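UPF0053 protein HI0107 (Haemophilus influenzae, PDB 3LAE) is of unknown function but belongs to a CBS-domain membrane-protein family that may bind flavin adenine dinucleotide; the crystallised chain is the protein's C-terminal transporter-associated domain. Local coordinates at residues L61-L66 and A76-L81. Numbering follows the deposited sequence. Where two conformers were deposited one is given.
Sequences LLITIL and AKVVKL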
# COMPACT_ATOMS: atom_id res chain seq x y z
N LEU A 61 5.02 5.69 -5.51
CA LEU A 61 5.35 4.32 -5.11
C LEU A 61 5.10 3.32 -6.24
O LEU A 61 4.12 3.44 -6.97
CB LEU A 61 4.52 3.91 -3.91
CG LEU A 61 4.62 4.75 -2.63
CD1 LEU A 61 3.76 4.12 -1.56
CD2 LEU A 61 6.08 4.88 -2.17
N LEU A 62 5.99 2.34 -6.34
CA LEU A 62 5.80 1.20 -7.23
C LEU A 62 5.34 0.03 -6.38
O LEU A 62 6.07 -0.45 -5.50
CB LEU A 62 7.12 0.88 -7.92
CG LEU A 62 7.14 -0.33 -8.86
CD1 LEU A 62 6.21 -0.10 -10.04
CD2 LEU A 62 8.56 -0.56 -9.34
N ILE A 63 4.12 -0.42 -6.64
CA ILE A 63 3.43 -1.31 -5.74
C ILE A 63 3.14 -2.64 -6.43
O ILE A 63 2.70 -2.65 -7.58
CB ILE A 63 2.08 -0.68 -5.33
CG1 ILE A 63 2.31 0.64 -4.60
CG2 ILE A 63 1.27 -1.64 -4.47
CD1 ILE A 63 1.04 1.51 -4.50
N THR A 64 3.39 -3.74 -5.73
CA THR A 64 3.04 -5.06 -6.22
C THR A 64 2.04 -5.67 -5.25
O THR A 64 2.33 -5.80 -4.06
CB THR A 64 4.28 -5.98 -6.32
OG1 THR A 64 5.26 -5.36 -7.17
CG2 THR A 64 3.91 -7.35 -6.91
N ILE A 65 0.87 -6.03 -5.75
CA ILE A 65 -0.15 -6.66 -4.90
C ILE A 65 0.27 -8.09 -4.59
O ILE A 65 0.43 -8.91 -5.50
CB ILE A 65 -1.53 -6.65 -5.59
CG1 ILE A 65 -1.88 -5.23 -6.05
CG2 ILE A 65 -2.60 -7.19 -4.66
CD1 ILE A 65 -1.95 -4.24 -4.91
N LEU A 66 0.44 -8.41 -3.31
CA LEU A 66 0.87 -9.75 -2.90
C LEU A 66 -0.27 -10.66 -2.45
O LEU A 66 -0.25 -11.87 -2.70
CB LEU A 66 1.91 -9.67 -1.78
CG LEU A 66 3.20 -8.92 -2.04
CD1 LEU A 66 4.09 -9.00 -0.81
CD2 LEU A 66 3.91 -9.49 -3.28
N ALA A 76 0.84 -5.73 0.30
CA ALA A 76 1.48 -5.24 -0.91
C ALA A 76 2.96 -4.96 -0.68
O ALA A 76 3.36 -4.51 0.39
CB ALA A 76 0.78 -3.97 -1.41
N LYS A 77 3.76 -5.21 -1.70
CA LYS A 77 5.17 -4.84 -1.71
C LYS A 77 5.27 -3.43 -2.25
O LYS A 77 4.58 -3.08 -3.22
CB LYS A 77 5.93 -5.81 -2.62
CG LYS A 77 7.32 -5.38 -2.97
CD LYS A 77 7.92 -6.37 -3.99
CE LYS A 77 9.17 -5.82 -4.64
NZ LYS A 77 9.70 -6.79 -5.66
N VAL A 78 6.14 -2.63 -1.64
CA VAL A 78 6.29 -1.23 -2.02
C VAL A 78 7.75 -0.84 -2.20
O VAL A 78 8.59 -1.16 -1.36
CB VAL A 78 5.68 -0.31 -0.93
CG1 VAL A 78 5.91 1.16 -1.26
CG2 VAL A 78 4.20 -0.60 -0.79
N VAL A 79 8.04 -0.20 -3.32
CA VAL A 79 9.34 0.41 -3.57
C VAL A 79 9.13 1.89 -3.91
O VAL A 79 8.15 2.23 -4.57
CB VAL A 79 10.05 -0.26 -4.76
CG1 VAL A 79 11.37 0.43 -5.05
CG2 VAL A 79 10.26 -1.75 -4.50
N LYS A 80 10.04 2.75 -3.50
CA LYS A 80 9.93 4.17 -3.81
C LYS A 80 10.38 4.46 -5.25
O LYS A 80 11.37 3.90 -5.73
CB LYS A 80 10.77 5.00 -2.83
CG LYS A 80 10.61 6.50 -2.98
CD LYS A 80 9.36 6.99 -2.27
CE LYS A 80 9.42 8.50 -2.03
NZ LYS A 80 8.21 9.01 -1.33
N LEU A 81 9.63 5.33 -5.92
CA LEU A 81 9.99 5.78 -7.26
C LEU A 81 10.88 7.01 -7.19
O LEU A 81 11.14 7.57 -6.13
CB LEU A 81 8.75 6.12 -8.07
CG LEU A 81 7.94 4.94 -8.60
CD1 LEU A 81 6.70 5.48 -9.28
CD2 LEU A 81 8.77 4.09 -9.57
OXT LEU A 81 11.35 7.46 -8.23
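Leu61 cups a methyl of Val78 on the buried face of this antiparallel pair. Its CD1 lies 3.7 Å from Val78 CG1 and its CD2 3.8 Å from the same carbon, and with Leu61 CB also 4.1 Å from Val78 CG1 the methyl sits in the hollow framed by CB, CD1 and CD2. In Leu61, chi1 of -58° puts CG anti to the carbonyl carbon, and chi2 of -178° sets the methyls beyond it, which bring the end of the side chain nearer the partner strand. In the deposited conformer given, one of two, Lys80 CD lies 3.9 Å from Leu61 CD2. Two residues further on, and diagonally across the pair, Ile63 CG2 packs on Ala76 CB at 3.9 Å.

The opposite face carries Leu62, Thr64, Lys77 and Val79. Here Thr64 CB and Lys77 CB abut at 4.1 Å, while the remainder of the lysine is extended and leads away. Leu81, the C-terminal residue, turns its side chain back so that its CD2 lies 4.0 Å from Leu62 CB.

Four backbone hydrogen bonds fix the register, joining Leu62 with Val79 and Thr64 with Lys77 reciprocally. The bond from Leu62 N to Val79 O is 2.8 Å long and nearly straight (169° at the hydrogen).

Together the segments form part of the hairpin of strands 61-69 and 72-80; strand 72-80 is the middle one of the five-stranded sheet, and 61-69 stands between it and the edge strand 55-58. Strand 55-58 flanks the hairpin through Ile63 and Cys56, strand 11-14 through Ala76 and Ile13. Against the buried face, helix 38-45 presses Phe38 onto Ile63, Ala76 and Val78 and Ile42 onto Ile65, while Trp28 covers Leu61, Val78 and Lys80.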